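Local structure of centrosomal protein of 192 kDa (Homo sapiens, 6FVI) at residues 53-58 with 97-102. The protein is required for centrosome maturation and bipolar spindle assembly, acting as a centrosome-specific activating scaffold for the mitotic kinases AURKA and PLK1, this chain being its seventh PapD-like (ASH) domain. Sequence-based numbering, arbitrary orientation. Where two conformers were deposited one is given.
Sequences VKWHLS and QKVSIT
A single water joins Trp55 to Gln97: it accepts the indole N-H at 2.9 Å from Trp55 NE1, lying in the ring plane at the edge, and donates to Gln97 OE1 at 2.8 Å. The other end of the same amide is held as well, since Gln97 NE2 gives a nearly straight bond (172°) to the carbonyl oxygen of Lys98. That carbonyl takes the N-H from above its plane, whereas the bond stays within the plane of the glutamine amide, which fixes how the amide is turned. With CG anti to the backbone N (chi1 173°), Gln97 lays this methylene 3.7 Å from Trp55 CZ2, and the bend at chi2 then turns the amide toward the water and the Lys98 carbonyl; the two side chains cross at about a right angle, amide and ring planes 40° apart. Replacing Gln97 by an alanine removes the amide and CG, which is likely to leave the water without its acceptor on strand 96-103 and the Lys98 carbonyl without this donor, with a gap beside CZ2 of the indole. Further along, contact becomes purely apolar. Val99 divides its two methyls, CG2 standing 4.3 Å from Trp55 CH2 and CG1 meeting Leu57 CD1 tip to tip at 3.7 Å. On its own strand Leu57 also sets CG at the edge of the Trp55 ring, in plane. No direct hydrogen bond links segments 53-58 and 97-102, whose axes come within 11.3 Å and run nearly parallel: they face each other across the interior of the immunoglobulin-like beta sandwich of this PapD-like domain. Strand 53-66 pairs with 82-91 and 109-121, and strand 96-103 with 39-47 and 82-91; Leu45, Leu91 and Cys119 pack on Trp55, Cys84 and Val117 on Leu57.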
loop_
_atom_site.group_PDB
_atom_site.type_symbol
_atom_site.label_atom_id
_atom_site.label_comp_id
_atom_site.label_asym_id
_atom_site.label_seq_id
_atom_site.Cartn_x
_atom_site.Cartn_y
_atom_site.Cartn_z
ATOM N N VAL A 53 15.095 9.331 -2.279
ATOM C CA VAL A 53 13.962 9.299 -1.387
ATOM C C VAL A 53 14.069 8.165 -0.394
ATOM O O VAL A 53 14.254 7.000 -0.768
ATOM C CB VAL A 53 12.684 9.196 -2.219
ATOM C CG1 VAL A 53 11.473 8.807 -1.387
ATOM C CG2 VAL A 53 12.424 10.511 -2.941
ATOM N N LYS A 54 13.895 8.487 0.880
ATOM C CA LYS A 54 13.768 7.491 1.948
ATOM C C LYS A 54 12.320 7.063 2.033
ATOM O O LYS A 54 11.450 7.920 2.135
ATOM C CB LYS A 54 14.149 8.091 3.302
ATOM C CG LYS A 54 13.687 7.238 4.497
ATOM C CD LYS A 54 14.499 5.980 4.631
ATOM C CE LYS A 54 13.751 4.874 5.369
ATOM N NZ LYS A 54 13.673 5.241 6.804
ATOM N N TRP A 55 12.065 5.758 2.049
ATOM C CA TRP A 55 10.704 5.253 2.109
ATOM C C TRP A 55 10.588 4.132 3.117
ATOM O O TRP A 55 11.552 3.418 3.398
ATOM C CB TRP A 55 10.238 4.801 0.707
ATOM C CG TRP A 55 11.029 3.660 0.141
ATOM C CD1 TRP A 55 12.153 3.755 -0.609
ATOM C CD2 TRP A 55 10.763 2.265 0.287
ATOM N NE1 TRP A 55 12.622 2.508 -0.917
ATOM C CE2 TRP A 55 11.779 1.575 -0.391
ATOM C CE3 TRP A 55 9.734 1.515 0.900
ATOM C CZ2 TRP A 55 11.813 0.183 -0.470
ATOM C CZ3 TRP A 55 9.778 0.137 0.801
ATOM C CH2 TRP A 55 10.809 -0.508 0.138
ATOM N N HIS A 56 9.365 3.949 3.617
ATOM C CA HIS A 56 9.061 2.909 4.567
ATOM C C HIS A 56 7.603 2.536 4.436
ATOM O O HIS A 56 6.748 3.422 4.355
ATOM C CB HIS A 56 9.346 3.423 5.987
ATOM C CG HIS A 56 8.874 2.516 7.070
ATOM N ND1 HIS A 56 9.433 1.300 7.380
ATOM C CD2 HIS A 56 7.782 2.629 7.862
ATOM C CE1 HIS A 56 8.785 0.765 8.399
ATOM N NE2 HIS A 56 7.759 1.533 8.691
ATOM N N LEU A 57 7.314 1.248 4.441
ATOM C CA LEU A 57 5.942 0.717 4.398
ATOM C C LEU A 57 5.495 0.312 5.738
ATOM O O LEU A 57 6.256 -0.330 6.450
ATOM C CB LEU A 57 5.855 -0.657 3.676
ATOM C CG LEU A 57 6.482 -0.690 2.323
ATOM C CD1 LEU A 57 6.388 -1.963 1.581
ATOM C CD2 LEU A 57 5.917 0.424 1.432
ATOM N N SER A 58 4.241 0.601 6.041
ATOM C CA SER A 58 3.699 0.117 7.273
ATOM C C SER A 58 2.243 -0.198 7.133
ATOM O O SER A 58 1.524 0.367 6.343
ATOM C CB SER A 58 3.918 1.123 8.383
ATOM O OG SER A 58 3.159 2.274 8.119
ATOM N N GLN A 97 11.474 0.624 -7.539
ATOM C CA GLN A 97 11.633 -0.430 -6.553
ATOM C C GLN A 97 10.436 -1.357 -6.601
ATOM O O GLN A 97 9.305 -0.934 -6.357
ATOM C CB GLN A 97 11.726 0.183 -5.153
ATOM C CG GLN A 97 11.723 -0.833 -4.016
ATOM C CD GLN A 97 12.998 -1.638 -3.950
ATOM O OE1 GLN A 97 14.066 -1.067 -3.740
ATOM N NE2 GLN A 97 12.898 -2.952 -4.096
ATOM N N LYS A 98 10.676 -2.639 -6.823
ATOM C CA LYS A 98 9.617 -3.612 -6.734
ATOM C C LYS A 98 9.472 -4.051 -5.269
ATOM O O LYS A 98 10.467 -4.389 -4.610
ATOM C CB LYS A 98 9.907 -4.812 -7.646
ATOM C CG LYS A 98 8.756 -5.806 -7.704
ATOM C CD LYS A 98 9.204 -7.111 -8.300
ATOM C CE LYS A 98 8.922 -7.154 -9.777
ATOM N NZ LYS A 98 7.713 -7.979 -10.038
ATOM N N VAL A 99 8.230 -4.050 -4.812
ATOM C CA VAL A 99 7.902 -4.569 -3.485
ATOM C C VAL A 99 7.156 -5.899 -3.738
ATOM O O VAL A 99 6.088 -5.914 -4.337
ATOM C CB VAL A 99 7.047 -3.590 -2.692
ATOM C CG1 VAL A 99 6.656 -4.205 -1.344
ATOM C CG2 VAL A 99 7.810 -2.277 -2.464
ATOM N N SER A 100 7.769 -6.990 -3.293
ATOM C CA SER A 100 7.188 -8.321 -3.403
ATOM C C SER A 100 6.270 -8.563 -2.222
ATOM O O SER A 100 6.644 -8.305 -1.092
ATOM C CB SER A 100 8.304 -9.337 -3.476
ATOM O OG SER A 100 9.092 -9.090 -4.639
ATOM N N ILE A 101 5.067 -9.068 -2.482
ATOM C CA ILE A 101 4.063 -9.174 -1.439
ATOM C C ILE A 101 3.541 -10.586 -1.465
ATOM O O ILE A 101 3.206 -11.128 -2.519
ATOM C CB ILE A 101 2.930 -8.146 -1.632
ATOM C CG1 ILE A 101 3.542 -6.746 -1.762
ATOM C CG2 ILE A 101 1.989 -8.170 -0.436
ATOM C CD1 ILE A 101 2.536 -5.646 -1.915
ATOM N N THR A 102 3.454 -11.192 -0.278
ATOM C CA THR A 102 2.959 -12.540 -0.118
ATOM C C THR A 102 1.695 -12.525 0.753
ATOM O O THR A 102 1.552 -11.730 1.670
ATOM C CB THR A 102 4.078 -13.407 0.478
ATOM O OG1 THR A 102 5.263 -13.288 -0.334
ATOM C CG2 THR A 102 3.666 -14.851 0.581
HETATM O O HOH W 1 14.448 1.588 -2.934
#